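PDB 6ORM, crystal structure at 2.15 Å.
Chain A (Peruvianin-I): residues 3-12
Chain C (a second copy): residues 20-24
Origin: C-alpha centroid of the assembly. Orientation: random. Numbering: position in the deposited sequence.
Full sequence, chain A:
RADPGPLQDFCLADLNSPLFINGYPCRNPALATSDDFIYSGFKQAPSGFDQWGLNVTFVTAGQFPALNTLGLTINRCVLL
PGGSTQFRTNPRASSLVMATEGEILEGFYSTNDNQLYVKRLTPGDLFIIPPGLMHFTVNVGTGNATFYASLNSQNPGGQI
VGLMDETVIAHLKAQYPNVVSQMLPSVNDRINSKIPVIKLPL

Chain A (3-12) DPGPLQDFCL
Chain C (20-24) FINGY

What backbone shapes meet here? Neither stretch forms a helix or strand across the contact. A:Asp3 to A:Pro6 runs extended, with phi near -54 to -75° and psi near 139 to 149°; A:Leu7 turns (-109/13°) and A:Gln8 is almost fully stretched (-165/178°). C:Asn22 (-58/115°) leads into C:Gly23 (85/-126°), whose CA lies 5.0 Å from the CA of A:Leu7. The two stretches together bury 297 Å².

How does C:Asn22 satisfy its amide? Its CA-to-CB bond points sideways, but chi1 t (-168°) and chi2 31° bring the end closer to chain A. There it reads backbone on both amide atoms: ND2 donates to A:Gly5 O at 2.9 Å, nearly straight at 170°, while OD1 accepts from A:Leu7 N at 2.8 Å. A second donor, A:Gln8 NE2, reaches the same OD1 at 2.9 Å. A compact side chain carrying both donor and acceptor suits this place.

What does A:Gln8 do with its other amide atom? Chi1 p (60°), chi2 m (-73°) and chi3 -58° fold the chain so that OE1 accepts from C:Gly23 N at 2.9 Å and 168°. Water 1 donates to A:Gln8 OE1 at 2.8 Å and to C:Gly23 O at 2.7 Å, so C:Gly23 is held to A:Gln8 OE1 directly through its N and through the water by its O.

Why glycine, and what packs around the polar network? The backbone angles of C:Gly23 by themselves call for glycine, and a CB would also lie 2.8 Å from A:Leu7 CD1, a clash. The CA-to-CB bond of A:Leu7 points toward chain C, and its rotamer (m, t) sets A:Leu7 CD1 3.6 Å from C:Gly23 CA, in the space such a CB would enter. Buried A:Cys11 (chi1 t, -163°), covalently bonded elsewhere in the structure, sets SG 3.8 Å from C:Asn22 N.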

# COMPACT_ATOMS: atom_id res chain seq x y z
N ASP A 3 -0.54 1.59 6.85
CA ASP A 3 -1.90 2.06 7.09
C ASP A 3 -2.61 2.31 5.76
O ASP A 3 -1.99 2.81 4.81
CB ASP A 3 -1.88 3.35 7.92
CG ASP A 3 -1.82 3.09 9.41
OD1 ASP A 3 -1.34 2.01 9.82
OD2 ASP A 3 -2.26 3.97 10.18
N PRO A 4 -3.88 1.94 5.64
CA PRO A 4 -4.64 2.31 4.44
C PRO A 4 -4.58 3.81 4.18
O PRO A 4 -4.61 4.62 5.12
CB PRO A 4 -6.06 1.85 4.77
CG PRO A 4 -5.86 0.72 5.73
CD PRO A 4 -4.67 1.12 6.56
N GLY A 5 -4.47 4.17 2.91
CA GLY A 5 -4.44 5.56 2.52
C GLY A 5 -5.77 6.24 2.78
O GLY A 5 -6.83 5.62 2.75
N PRO A 6 -5.73 7.54 3.07
CA PRO A 6 -6.98 8.28 3.27
C PRO A 6 -7.68 8.55 1.95
O PRO A 6 -7.04 8.81 0.93
CB PRO A 6 -6.51 9.59 3.93
CG PRO A 6 -5.12 9.77 3.42
CD PRO A 6 -4.54 8.38 3.30
N LEU A 7 -9.01 8.50 1.98
CA LEU A 7 -9.83 8.72 0.80
C LEU A 7 -10.58 10.04 0.86
O LEU A 7 -11.49 10.26 0.06
CB LEU A 7 -10.80 7.55 0.61
CG LEU A 7 -10.10 6.23 0.24
CD1 LEU A 7 -11.07 5.05 0.23
CD2 LEU A 7 -9.41 6.38 -1.10
N GLN A 8 -10.21 10.92 1.79
CA GLN A 8 -10.76 12.26 1.92
C GLN A 8 -9.82 13.04 2.83
O GLN A 8 -8.82 12.50 3.32
CB GLN A 8 -12.20 12.22 2.47
CG GLN A 8 -12.36 11.58 3.84
CD GLN A 8 -12.20 10.07 3.82
OE1 GLN A 8 -12.92 9.37 3.11
NE2 GLN A 8 -11.24 9.57 4.59
N ASP A 9 -10.13 14.32 3.04
CA ASP A 9 -9.23 15.19 3.80
C ASP A 9 -9.00 14.65 5.21
O ASP A 9 -7.85 14.47 5.64
CB ASP A 9 -9.80 16.60 3.88
CG ASP A 9 -9.79 17.31 2.55
OD1 ASP A 9 -9.27 16.75 1.57
OD2 ASP A 9 -10.31 18.45 2.49
N PHE A 10 -10.08 14.37 5.93
CA PHE A 10 -9.97 13.85 7.29
C PHE A 10 -11.21 13.02 7.58
O PHE A 10 -12.18 13.02 6.82
CB PHE A 10 -9.78 14.97 8.32
CG PHE A 10 -10.79 16.07 8.20
CD1 PHE A 10 -12.06 15.93 8.74
CD2 PHE A 10 -10.47 17.25 7.55
CE1 PHE A 10 -12.99 16.94 8.63
CE2 PHE A 10 -11.40 18.27 7.44
CZ PHE A 10 -12.66 18.12 7.98
N CYS A 11 -11.17 12.32 8.71
CA CYS A 11 -12.17 11.33 9.05
C CYS A 11 -12.09 11.04 10.54
O CYS A 11 -11.53 10.02 10.95
CB CYS A 11 -11.95 10.06 8.23
SG CYS A 11 -13.34 8.91 8.16
N LEU A 12 -12.62 11.94 11.37
CA LEU A 12 -12.42 11.85 12.81
C LEU A 12 -13.05 10.57 13.35
O LEU A 12 -14.22 10.29 13.09
CB LEU A 12 -13.02 13.06 13.52
CG LEU A 12 -12.78 14.45 12.95
CD1 LEU A 12 -13.46 15.48 13.84
CD2 LEU A 12 -11.30 14.74 12.83
N PHE C 20 -20.21 7.31 8.08
CA PHE C 20 -19.02 7.92 7.52
C PHE C 20 -17.83 7.03 7.85
O PHE C 20 -17.59 6.72 9.02
CB PHE C 20 -18.81 9.33 8.06
CG PHE C 20 -19.99 10.24 7.86
CD1 PHE C 20 -21.00 10.30 8.81
CD2 PHE C 20 -20.09 11.02 6.73
CE1 PHE C 20 -22.09 11.13 8.63
CE2 PHE C 20 -21.18 11.86 6.54
CZ PHE C 20 -22.18 11.91 7.49
N ILE C 21 -17.12 6.59 6.82
CA ILE C 21 -15.93 5.77 6.96
C ILE C 21 -14.91 6.28 5.95
O ILE C 21 -15.20 7.17 5.14
CB ILE C 21 -16.20 4.26 6.73
CG1 ILE C 21 -16.63 4.00 5.28
CG2 ILE C 21 -17.25 3.74 7.70
CD1 ILE C 21 -16.83 2.53 4.96
N ASN C 22 -13.70 5.74 6.02
CA ASN C 22 -12.71 6.02 4.99
C ASN C 22 -13.27 5.60 3.64
O ASN C 22 -13.52 4.41 3.41
CB ASN C 22 -11.40 5.29 5.30
CG ASN C 22 -10.25 5.78 4.43
OD1 ASN C 22 -10.21 6.94 4.03
ND2 ASN C 22 -9.31 4.89 4.14
N GLY C 23 -13.50 6.56 2.76
CA GLY C 23 -14.17 6.29 1.50
C GLY C 23 -15.68 6.35 1.65
O GLY C 23 -16.22 7.34 2.13
N TYR C 24 -16.35 5.27 1.24
CA TYR C 24 -17.80 5.18 1.30
C TYR C 24 -18.23 3.77 1.68
O TYR C 24 -17.61 2.79 1.23
CB TYR C 24 -18.45 5.53 -0.05
CG TYR C 24 -18.28 6.97 -0.49
CD1 TYR C 24 -17.49 7.28 -1.59
CD2 TYR C 24 -18.90 8.00 0.18
CE1 TYR C 24 -17.33 8.59 -2.00
CE2 TYR C 24 -18.75 9.31 -0.22
CZ TYR C 24 -17.96 9.60 -1.32
OH TYR C 24 -17.80 10.90 -1.73
O HOH W 1 -14.97 9.55 1.15